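Local coordinates for protein 4-amino-4-deoxy-L-arabinose transferase or related glycosyltransferases of PMT family (Cupriavidus metallidurans, PDB 5EZM) that probably transfers 4-amino-4-deoxy-L-arabinose from a polyprenyl-phosphate carrier to lipid A in the bacterial inner membrane, at residues G301-L306 with P354-L359; K305-M310 with W330-F335; D526-L531 with P552-Y557. All coordinates share one frame; numbering follows the deposited sequence.

Following the chain, residues 301-306 lead into helix 303-310 and 305-310 continue along it, sharing Lys-305 and Leu-306. Contact 2 closes first, when 330-335 on helix 323-339 comes back beside that helix; the loop it closes includes the unmodelled residues 313-319. Contact 1 closes next, at 354-359 on the following helix 352-365; the two loops start from the same stretch of helix, and the one closed by contact 2 is the shorter. The two lie about 7 Å apart between centres and touch, through Leu-356 on Ala-331 for example, which joins three membrane helices into one cluster. Contact 3 comes later in series, about 58 Å from both between centres, where it ties helix 525-534 to the loop before strand 557-561 in the C-terminal domain.

Contact 1: G301-L306 with P354-L359; sequences GIFPKL and PALGIL. With MPG ([(Z)-octadec-9-enyl] (2R)-2,3-bis(oxidanyl)propanoate), chain E; MPG ([(Z)-octadec-9-enyl] (2R)-2,3-bis(oxidanyl)propanoate), chain O; MPG ([(Z)-octadec-9-enyl] (2R)-2,3-bis(oxidanyl)propanoate), chain D.
The backbone N of Leu-306 lies 3.1 Å from O of Phe-303 and, more weakly bonded, 3.0 Å from O of Ile-302; this first turn of helix 303-310 carries Phe-303 and Leu-306, the two side chains that meet residues 354-359. With CG anti to its carbonyl carbon (chi1 -61°), Leu-306 brings CD2 to the backbone of the other helix, 3.5 Å from C of Leu-359, with CB of Leu-359 at 3.8 Å. Its second methyl, CD1, meets CD2 of Leu-356 at 4.2 Å. That same Leu-356 methyl sits near the plane of the Phe-303 ring, at its edge by CE1. The contact joins neighbouring helices of the membrane domain of a GT-C fold glycosyltransferase, and modelled lipid fits around it. One MPG (chain E) runs over a face of the Phe-303 ring, its C6 lying 3.7 Å above the plane and offset toward the rim. A second MPG (chain D) bridges the two segments: C5 rests 3.9 Å from CB of Leu-306, and C6 is 4.0 Å from CD1 of Leu-359. Phe-296 packs on both Leu-306 and Leu-356. Behind the touching face, O of Gly-357 accepts a hydrogen bond from OG1 of Thr-141.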
loop_
_atom_site.group_PDB
_atom_site.type_symbol
_atom_site.label_atom_id
_atom_site.label_comp_id
_atom_site.label_asym_id
_atom_site.label_seq_id
_atom_site.Cartn_x
_atom_site.Cartn_y
_atom_site.Cartn_z
ATOM N N GLY A 301 6.301 22.857 -3.693
ATOM C CA GLY A 301 6.861 24.127 -4.119
ATOM C C GLY A 301 7.751 24.040 -5.342
ATOM O O GLY A 301 7.947 25.053 -6.023
ATOM N N ILE A 302 8.297 22.861 -5.645
ATOM C CA ILE A 302 9.129 22.694 -6.830
ATOM C C ILE A 302 8.406 21.923 -7.927
ATOM O O ILE A 302 9.045 21.489 -8.895
ATOM C CB ILE A 302 10.479 22.029 -6.502
ATOM C CG1 ILE A 302 10.287 20.572 -6.074
ATOM C CG2 ILE A 302 11.236 22.825 -5.447
ATOM C CD1 ILE A 302 11.572 19.778 -6.030
ATOM N N PHE A 303 7.091 21.742 -7.810
ATOM C CA PHE A 303 6.348 21.090 -8.887
ATOM C C PHE A 303 6.557 21.750 -10.249
ATOM O O PHE A 303 6.716 21.012 -11.237
ATOM C CB PHE A 303 4.854 21.019 -8.535
ATOM C CG PHE A 303 4.395 19.642 -8.138
ATOM C CD1 PHE A 303 4.599 18.560 -8.983
ATOM C CD2 PHE A 303 3.757 19.427 -6.926
ATOM C CE1 PHE A 303 4.183 17.290 -8.624
ATOM C CE2 PHE A 303 3.336 18.158 -6.561
ATOM C CZ PHE A 303 3.549 17.089 -7.411
ATOM N N PRO A 304 6.575 23.084 -10.387
ATOM C CA PRO A 304 6.975 23.653 -11.685
ATOM C C PRO A 304 8.369 23.233 -12.111
ATOM O O PRO A 304 8.574 22.862 -13.273
ATOM C CB PRO A 304 6.881 25.166 -11.442
ATOM C CG PRO A 304 5.877 25.305 -10.360
ATOM C CD PRO A 304 6.098 24.131 -9.462
ATOM N N LYS A 305 9.336 23.264 -11.190
ATOM C CA LYS A 305 10.704 22.877 -11.509
ATOM C C LYS A 305 10.833 21.402 -11.861
ATOM O O LYS A 305 11.892 20.991 -12.348
ATOM C CB LYS A 305 11.626 23.234 -10.340
ATOM C CG LYS A 305 11.962 24.715 -10.284
ATOM C CD LYS A 305 12.446 25.157 -8.914
ATOM C CE LYS A 305 12.767 26.652 -8.917
ATOM N NZ LYS A 305 13.038 27.185 -7.550
ATOM N N LEU A 306 9.790 20.599 -11.627
ATOM C CA LEU A 306 9.768 19.243 -12.166
ATOM C C LEU A 306 9.468 19.255 -13.660
ATOM O O LEU A 306 10.119 18.544 -14.435
ATOM C CB LEU A 306 8.739 18.395 -11.423
ATOM C CG LEU A 306 8.961 18.211 -9.923
ATOM C CD1 LEU A 306 8.071 17.100 -9.396
ATOM C CD2 LEU A 306 10.419 17.918 -9.637
ATOM N N PRO A 354 7.781 7.290 -7.656
ATOM C CA PRO A 354 9.213 7.112 -7.977
ATOM C C PRO A 354 9.688 7.998 -9.116
ATOM O O PRO A 354 10.727 8.660 -8.992
ATOM C CB PRO A 354 9.305 5.622 -8.330
ATOM C CG PRO A 354 8.191 4.997 -7.599
ATOM C CD PRO A 354 7.076 5.994 -7.625
ATOM N N ALA A 355 8.940 8.037 -10.223
ATOM C CA ALA A 355 9.296 8.913 -11.334
ATOM C C ALA A 355 9.423 10.357 -10.866
ATOM O O ALA A 355 10.433 11.024 -11.132
ATOM C CB ALA A 355 8.256 8.793 -12.449
ATOM N N LEU A 356 8.408 10.849 -10.147
ATOM C CA LEU A 356 8.490 12.176 -9.545
ATOM C C LEU A 356 9.774 12.325 -8.741
ATOM O O LEU A 356 10.483 13.334 -8.863
ATOM C CB LEU A 356 7.271 12.432 -8.661
ATOM C CG LEU A 356 5.925 12.513 -9.379
ATOM C CD1 LEU A 356 4.807 12.738 -8.376
ATOM C CD2 LEU A 356 5.941 13.612 -10.433
ATOM N N GLY A 357 10.100 11.309 -7.934
ATOM C CA GLY A 357 11.357 11.328 -7.203
ATOM C C GLY A 357 12.537 11.646 -8.096
ATOM O O GLY A 357 13.298 12.585 -7.835
ATOM N N ILE A 358 12.676 10.897 -9.197
ATOM C CA ILE A 358 13.744 11.169 -10.156
ATOM C C ILE A 358 13.721 12.636 -10.555
ATOM O O ILE A 358 14.733 13.342 -10.455
ATOM C CB ILE A 358 13.613 10.252 -11.384
ATOM C CG1 ILE A 358 13.690 8.783 -10.967
ATOM C CG2 ILE A 358 14.686 10.582 -12.417
ATOM C CD1 ILE A 358 13.602 7.824 -12.133
ATOM N N LEU A 359 12.551 13.127 -10.973
ATOM C CA LEU A 359 12.439 14.529 -11.354
ATOM C C LEU A 359 12.869 15.432 -10.206
ATOM O O LEU A 359 13.691 16.339 -10.389
ATOM C CB LEU A 359 11.011 14.847 -11.795
ATOM C CG LEU A 359 10.566 14.175 -13.096
ATOM C CD1 LEU A 359 9.204 14.692 -13.545
ATOM C CD2 LEU A 359 11.609 14.386 -14.182
HETATM C C2 MPG E . 1.387 15.533 -11.676
HETATM C C3 MPG E . 0.476 16.731 -11.442
HETATM C C4 MPG E . 1.050 17.698 -10.418
HETATM C C5 MPG E . 0.056 18.793 -9.999
HETATM C C6 MPG E . 0.731 19.905 -9.177
HETATM C C1 MPG E . 0.809 14.547 -12.695
HETATM C C2 MPG O . 1.798 23.320 -7.215
HETATM C C3 MPG O . 2.141 24.706 -6.680
HETATM C C4 MPG O . 3.609 25.051 -6.879
HETATM C C5 MPG O . 3.961 26.484 -6.445
HETATM C C6 MPG O . 5.328 26.936 -6.983
HETATM C C7 MPG O . 5.531 28.458 -6.853
HETATM C C8 MPG O . 6.649 28.993 -7.781
HETATM C C1 MPG O . 0.303 23.003 -7.135
HETATM C C2 MPG D . 2.723 20.022 -12.780
HETATM C C3 MPG D . 4.076 19.323 -12.686
HETATM C C4 MPG D . 4.096 17.972 -13.387
HETATM C C5 MPG D . 5.483 17.306 -13.353
HETATM C C6 MPG D . 5.499 15.958 -14.090
HETATM C C1 MPG D . 2.802 21.511 -12.421
#

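Contact 2: K305-M310 with W330-F335; sequences KLWTAM and WAIAIF. With MPG ([(Z)-octadec-9-enyl] (2R)-2,3-bis(oxidanyl)propanoate), chain B; DSL (mono-trans, octa-cis decaprenyl-phosphate), chain C; MPG ([(Z)-octadec-9-enyl] (2R)-2,3-bis(oxidanyl)propanoate), chain Z.
Trp-307 and Ile-332 meet at about a right angle: CD1 of Ile-332 comes to the edge of the indole, near its plane, 3.9 Å from CZ3. The same methyl is 4.2 Å from SD of Met-310, so a single branch end of Ile-332 is met by two side chains of helix 303-310. Trp-307 reaches it with CG anti to the backbone N (chi1 177°), which carries the six-membered ring away from its own helix. Met-310 bends at chi3 (-73°), and its CE turns to the lipid. The direct contact is slight, and the hydrocarbon chains of bound MPG pack around it. One MPG (chain B) lies over a face of the indole, C6 being 3.9 Å above the plane; a second (chain Z) passes both helices, with C10 3.6 Å from CH2 of Trp-307 and C6 4.1 Å from CG2 of Ile-332. Further out, Trp-330 packs on Ala-355 and hydrogen-bonds through NE1 to O of Pro-351, which steadies its indole. CD1 of Ile-334 lies over one face of that ring, offset toward the rim, while CZ3 lies 3.5 Å from C23 of the bound decaprenyl phosphate. Helix 323-339 thus has Ile-332 in a lipid-lined seam and Trp-330 in the polyprenyl-phosphate pocket, consistent with a GT-C enzyme that draws its sugar donor from a lipid carrier in the membrane.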
loop_
_atom_site.group_PDB
_atom_site.type_symbol
_atom_site.label_atom_id
_atom_site.label_comp_id
_atom_site.label_asym_id
_atom_site.label_seq_id
_atom_site.Cartn_x
_atom_site.Cartn_y
_atom_site.Cartn_z
ATOM N N LYS A 305 9.336 23.264 -11.190
ATOM C CA LYS A 305 10.704 22.877 -11.509
ATOM C C LYS A 305 10.833 21.402 -11.861
ATOM O O LYS A 305 11.892 20.991 -12.348
ATOM C CB LYS A 305 11.626 23.234 -10.340
ATOM C CG LYS A 305 11.962 24.715 -10.284
ATOM C CD LYS A 305 12.446 25.157 -8.914
ATOM C CE LYS A 305 12.767 26.652 -8.917
ATOM N NZ LYS A 305 13.038 27.185 -7.550
ATOM N N LEU A 306 9.790 20.599 -11.627
ATOM C CA LEU A 306 9.768 19.243 -12.166
ATOM C C LEU A 306 9.468 19.255 -13.660
ATOM O O LEU A 306 10.119 18.544 -14.435
ATOM C CB LEU A 306 8.739 18.395 -11.423
ATOM C CG LEU A 306 8.961 18.211 -9.923
ATOM C CD1 LEU A 306 8.071 17.100 -9.396
ATOM C CD2 LEU A 306 10.419 17.918 -9.637
ATOM N N TRP A 307 8.490 20.060 -14.080
ATOM C CA TRP A 307 8.195 20.205 -15.501
ATOM C C TRP A 307 9.426 20.676 -16.267
ATOM O O TRP A 307 9.846 20.048 -17.247
ATOM C CB TRP A 307 7.026 21.175 -15.686
ATOM C CG TRP A 307 6.684 21.462 -17.117
ATOM C CD1 TRP A 307 7.098 22.529 -17.860
ATOM C CD2 TRP A 307 5.851 20.674 -17.975
ATOM N NE1 TRP A 307 6.577 22.453 -19.129
ATOM C CE2 TRP A 307 5.807 21.324 -19.225
ATOM C CE3 TRP A 307 5.140 19.481 -17.811
ATOM C CZ2 TRP A 307 5.082 20.822 -20.303
ATOM C CZ3 TRP A 307 4.418 18.986 -18.883
ATOM C CH2 TRP A 307 4.395 19.655 -20.114
ATOM N N THR A 308 10.053 21.759 -15.800
ATOM C CA THR A 308 11.234 22.316 -16.452
ATOM C C THR A 308 12.412 21.356 -16.331
ATOM O O THR A 308 13.535 21.673 -16.742
ATOM C CB THR A 308 11.601 23.678 -15.855
ATOM O OG1 THR A 308 11.985 23.519 -14.485
ATOM C CG2 THR A 308 10.426 24.636 -15.940
ATOM N N ALA A 309 12.161 20.183 -15.752
ATOM C CA ALA A 309 13.170 19.143 -15.667
ATOM C C ALA A 309 13.088 18.160 -16.824
ATOM O O ALA A 309 14.118 17.611 -17.231
ATOM C CB ALA A 309 13.036 18.400 -14.336
ATOM N N MET A 310 11.896 17.934 -17.375
ATOM C CA MET A 310 11.729 17.005 -18.490
ATOM C C MET A 310 11.728 17.696 -19.847
ATOM O O MET A 310 12.321 17.178 -20.798
ATOM C CB MET A 310 10.437 16.194 -18.324
ATOM C CG MET A 310 9.214 17.022 -17.976
ATOM S SD MET A 310 7.687 16.062 -17.928
ATOM C CE MET A 310 7.402 15.780 -19.669
ATOM N N TRP A 330 5.855 9.064 -17.702
ATOM C CA TRP A 330 5.403 8.051 -16.754
ATOM C C TRP A 330 4.371 8.632 -15.793
ATOM O O TRP A 330 3.211 8.198 -15.760
ATOM C CB TRP A 330 6.616 7.496 -16.002
ATOM C CG TRP A 330 6.334 6.393 -15.033
ATOM C CD1 TRP A 330 5.920 6.522 -13.740
ATOM C CD2 TRP A 330 6.483 4.990 -15.271
ATOM N NE1 TRP A 330 5.787 5.282 -13.161
ATOM C CE2 TRP A 330 6.127 4.326 -14.082
ATOM C CE3 TRP A 330 6.871 4.229 -16.376
ATOM C CZ2 TRP A 330 6.148 2.940 -13.969
ATOM C CZ3 TRP A 330 6.892 2.855 -16.259
ATOM C CH2 TRP A 330 6.533 2.225 -15.067
ATOM N N ALA A 331 4.773 9.655 -15.034
ATOM C CA ALA A 331 3.893 10.234 -14.022
ATOM C C ALA A 331 2.619 10.801 -14.641
ATOM O O ALA A 331 1.510 10.530 -14.164
ATOM C CB ALA A 331 4.642 11.313 -13.242
ATOM N N ILE A 332 2.757 11.592 -15.707
ATOM C CA ILE A 332 1.598 12.262 -16.291
ATOM C C ILE A 332 0.655 11.246 -16.927
ATOM O O ILE A 332 -0.563 11.288 -16.713
ATOM C CB ILE A 332 2.044 13.327 -17.308
ATOM C CG1 ILE A 332 2.861 14.421 -16.617
ATOM C CG2 ILE A 332 0.835 13.932 -18.007
ATOM C CD1 ILE A 332 3.549 15.371 -17.582
ATOM N N ALA A 333 1.203 10.321 -17.716
ATOM C CA ALA A 333 0.368 9.344 -18.407
ATOM C C ALA A 333 -0.381 8.459 -17.419
ATOM O O ALA A 333 -1.586 8.226 -17.568
ATOM C CB ALA A 333 1.221 8.497 -19.349
ATOM N N ILE A 334 0.314 7.952 -16.398
ATOM C CA ILE A 334 -0.366 7.112 -15.415
ATOM C C ILE A 334 -1.403 7.924 -14.644
ATOM O O ILE A 334 -2.513 7.443 -14.362
ATOM C CB ILE A 334 0.665 6.451 -14.484
ATOM C CG1 ILE A 334 1.506 5.447 -15.275
ATOM C CG2 ILE A 334 -0.020 5.763 -13.323
ATOM C CD1 ILE A 334 2.615 4.815 -14.475
ATOM N N PHE A 335 -1.071 9.179 -14.321
ATOM C CA PHE A 335 -2.007 10.043 -13.609
ATOM C C PHE A 335 -3.294 10.235 -14.400
ATOM O O PHE A 335 -4.394 10.069 -13.861
ATOM C CB PHE A 335 -1.356 11.393 -13.311
ATOM C CG PHE A 335 -2.252 12.351 -12.575
ATOM C CD1 PHE A 335 -2.305 12.343 -11.191
ATOM C CD2 PHE A 335 -3.034 13.262 -13.264
ATOM C CE1 PHE A 335 -3.129 13.223 -10.509
ATOM C CE2 PHE A 335 -3.859 14.142 -12.589
ATOM C CZ PHE A 335 -3.909 14.125 -11.212
HETATM C C2 MPG B . 6.933 26.595 -16.282
HETATM C C3 MPG B . 6.164 25.485 -15.576
HETATM C C4 MPG B . 5.050 24.934 -16.452
HETATM C C5 MPG B . 4.182 23.880 -15.746
HETATM C C6 MPG B . 3.116 23.305 -16.693
HETATM C C1 MPG B . 7.921 27.309 -15.357
HETATM C C21 DSL C . 8.160 3.439 -19.804
HETATM C C22 DSL C . 8.701 2.027 -19.660
HETATM C C23 DSL C . 9.428 1.619 -18.384
HETATM C C24 DSL C . 8.535 1.145 -20.657
HETATM C C25 DSL C . 9.080 -0.300 -20.519
HETATM C C26 DSL C . 7.980 -1.281 -21.011
HETATM C C27 DSL C . 8.549 -2.181 -22.160
HETATM C C28 DSL C . 10.072 -2.447 -22.248
HETATM C C29 DSL C . 7.712 -2.721 -23.069
HETATM C C30 DSL C . 6.188 -2.454 -22.976
HETATM C C31 DSL C . 5.540 -2.540 -24.398
HETATM C C32 DSL C . 4.319 -3.527 -24.372
HETATM C C33 DSL C . 4.551 -5.048 -24.450
HETATM C C34 DSL C . 3.058 -3.039 -24.293
HETATM C C2 MPG Z . -2.730 10.814 -22.358
HETATM C C3 MPG Z . -1.269 11.020 -21.979
HETATM C C4 MPG Z . -0.846 12.478 -22.093
HETATM C C5 MPG Z . 0.678 12.655 -21.982
HETATM C C6 MPG Z . 1.129 14.124 -22.077
HETATM C C7 MPG Z . 2.664 14.248 -22.036
HETATM C C8 MPG Z . 3.169 15.700 -22.206
HETATM C C9 MPG Z . 4.682 15.751 -22.539
HETATM C C10 MPG Z . 5.231 17.202 -22.644
HETATM C C11 MPG Z . 6.606 17.269 -23.347
HETATM C C12 MPG Z . 7.438 18.528 -22.922
HETATM C C1 MPG Z . -3.174 9.356 -22.220
#

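Contact 3: D526-L531 with P552-Y557; sequences DSFTKL and PTLSMY
Leu-554 lays its CD2 methyl over Thr-529, 3.6 Å from CG2 and 3.8 Å from CB, the two side chains crossing obliquely. The pair belongs to the C-terminal alpha/beta domain, where helix 525-534 packs beside a mixed sheet and the loop carrying Leu-554 leads from helix 544-550 into the edge strand 557-561. The same CD2 also approaches the Phe-528 ring obliquely, 4.3 Å from CE2, so one leucine branch fills the corner between two successive helix residues. Phe-528 also makes an edge-to-face stack with Tyr-484 and packs on Leu-550, and Trp-532 touches both Phe-528 and Leu-554. Thr-553, more exposed, lies at the margin of the contact: its CG2 meets CG2 of Thr-529 at 4.2 Å, with the two threonine side chains at about a right angle. No hydrogen bond crosses between the segments; the adhesion is apolar. Thr-529 can offer its methyl because chi1 (68°) sets OG1 between its backbone N and carbonyl carbon, turned back onto the helix. There OG1 weakly accepts from NZ of Lys-530 and donates to O of Asp-526 at 2.6 Å, with a C=O...donor angle of 136° and the donor tilted 30° from the carbonyl plane.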
loop_
_atom_site.group_PDB
_atom_site.type_symbol
_atom_site.label_atom_id
_atom_site.label_comp_id
_atom_site.label_asym_id
_atom_site.label_seq_id
_atom_site.Cartn_x
_atom_site.Cartn_y
_atom_site.Cartn_z
ATOM N N ASP A 526 -31.733 -16.575 7.510
ATOM C CA ASP A 526 -32.838 -17.428 7.935
ATOM C C ASP A 526 -32.381 -18.868 8.148
ATOM O O ASP A 526 -32.855 -19.546 9.068
ATOM C CB ASP A 526 -33.973 -17.352 6.915
ATOM C CG ASP A 526 -34.709 -16.021 6.964
ATOM O OD1 ASP A 526 -35.079 -15.586 8.075
ATOM O OD2 ASP A 526 -34.907 -15.404 5.897
ATOM N N SER A 527 -31.458 -19.355 7.315
ATOM C CA SER A 527 -30.848 -20.653 7.584
ATOM C C SER A 527 -29.899 -20.578 8.772
ATOM O O SER A 527 -29.748 -21.557 9.518
ATOM C CB SER A 527 -30.105 -21.153 6.346
ATOM O OG SER A 527 -30.953 -21.158 5.214
ATOM N N PHE A 528 -29.258 -19.425 8.963
ATOM C CA PHE A 528 -28.362 -19.258 10.097
ATOM C C PHE A 528 -29.108 -19.357 11.418
ATOM O O PHE A 528 -28.511 -19.727 12.434
ATOM C CB PHE A 528 -27.630 -17.921 9.999
ATOM C CG PHE A 528 -26.983 -17.493 11.282
ATOM C CD1 PHE A 528 -25.818 -18.098 11.722
ATOM C CD2 PHE A 528 -27.546 -16.489 12.054
ATOM C CE1 PHE A 528 -25.222 -17.710 12.909
ATOM C CE2 PHE A 528 -26.954 -16.092 13.242
ATOM C CZ PHE A 528 -25.791 -16.702 13.669
ATOM N N THR A 529 -30.403 -19.023 11.436
ATOM C CA THR A 529 -31.162 -19.161 12.675
ATOM C C THR A 529 -31.320 -20.628 13.055
ATOM O O THR A 529 -31.133 -20.997 14.221
ATOM C CB THR A 529 -32.532 -18.490 12.550
ATOM O OG1 THR A 529 -33.343 -19.209 11.612
ATOM C CG2 THR A 529 -32.381 -17.049 12.088
ATOM N N LYS A 530 -31.658 -21.480 12.082
ATOM C CA LYS A 530 -31.782 -22.907 12.355
ATOM C C LYS A 530 -30.436 -23.520 12.717
ATOM O O LYS A 530 -30.352 -24.352 13.629
ATOM C CB LYS A 530 -32.391 -23.620 11.149
ATOM C CG LYS A 530 -33.770 -23.109 10.776
ATOM C CD LYS A 530 -34.776 -23.384 11.877
ATOM C CE LYS A 530 -36.082 -22.660 11.612
ATOM N NZ LYS A 530 -35.888 -21.183 11.566
ATOM N N LEU A 531 -29.369 -23.123 12.015
ATOM C CA LEU A 531 -28.037 -23.571 12.412
ATOM C C LEU A 531 -27.695 -23.104 13.819
ATOM O O LEU A 531 -26.979 -23.797 14.550
ATOM C CB LEU A 531 -26.987 -23.059 11.427
ATOM C CG LEU A 531 -26.533 -24.003 10.317
ATOM C CD1 LEU A 531 -25.488 -23.317 9.454
ATOM C CD2 LEU A 531 -25.977 -25.287 10.904
ATOM N N PRO A 552 -34.984 -10.123 18.670
ATOM C CA PRO A 552 -36.304 -10.738 18.888
ATOM C C PRO A 552 -36.458 -12.103 18.239
ATOM O O PRO A 552 -37.405 -12.823 18.581
ATOM C CB PRO A 552 -37.273 -9.720 18.275
ATOM C CG PRO A 552 -36.461 -8.967 17.296
ATOM C CD PRO A 552 -35.095 -8.874 17.891
ATOM N N THR A 553 -35.557 -12.487 17.335
ATOM C CA THR A 553 -35.662 -13.754 16.617
ATOM C C THR A 553 -34.991 -14.895 17.379
ATOM O O THR A 553 -35.630 -15.905 17.687
ATOM C CB THR A 553 -35.047 -13.613 15.220
ATOM O OG1 THR A 553 -35.787 -12.641 14.470
ATOM C CG2 THR A 553 -35.063 -14.948 14.485
ATOM N N LEU A 554 -33.705 -14.751 17.684
ATOM C CA LEU A 554 -32.957 -15.787 18.379
ATOM C C LEU A 554 -32.223 -15.186 19.567
ATOM O O LEU A 554 -31.660 -14.091 19.473
ATOM C CB LEU A 554 -31.967 -16.497 17.434
ATOM C CG LEU A 554 -31.062 -15.673 16.515
ATOM C CD1 LEU A 554 -29.786 -15.277 17.212
ATOM C CD2 LEU A 554 -30.740 -16.454 15.262
ATOM N N SER A 555 -32.248 -15.906 20.686
ATOM C CA SER A 555 -31.542 -15.476 21.883
ATOM C C SER A 555 -30.070 -15.841 21.762
ATOM O O SER A 555 -29.725 -16.971 21.399
ATOM C CB SER A 555 -32.153 -16.115 23.131
ATOM O OG SER A 555 -31.950 -17.516 23.148
ATOM N N MET A 556 -29.203 -14.877 22.059
ATOM C CA MET A 556 -27.767 -15.046 21.920
ATOM C C MET A 556 -27.070 -14.396 23.103
ATOM O O MET A 556 -27.492 -13.338 23.579
ATOM C CB MET A 556 -27.273 -14.440 20.604
ATOM C CG MET A 556 -28.090 -13.249 20.152
ATOM S SD MET A 556 -27.769 -12.757 18.450
ATOM C CE MET A 556 -29.060 -11.533 18.238
ATOM N N TYR A 557 -26.004 -15.038 23.571
ATOM C CA TYR A 557 -25.262 -14.592 24.741
ATOM C C TYR A 557 -23.993 -13.881 24.291
ATOM O O TYR A 557 -23.209 -14.434 23.511
ATOM C CB TYR A 557 -24.941 -15.779 25.648
ATOM C CG TYR A 557 -26.183 -16.555 26.035
ATOM C CD1 TYR A 557 -26.888 -16.246 27.192
ATOM C CD2 TYR A 557 -26.666 -17.578 25.227
ATOM C CE1 TYR A 557 -28.029 -16.943 27.538
ATOM C CE2 TYR A 557 -27.806 -18.278 25.565
ATOM C CZ TYR A 557 -28.483 -17.957 26.720
ATOM O OH TYR A 557 -29.619 -18.655 27.058
#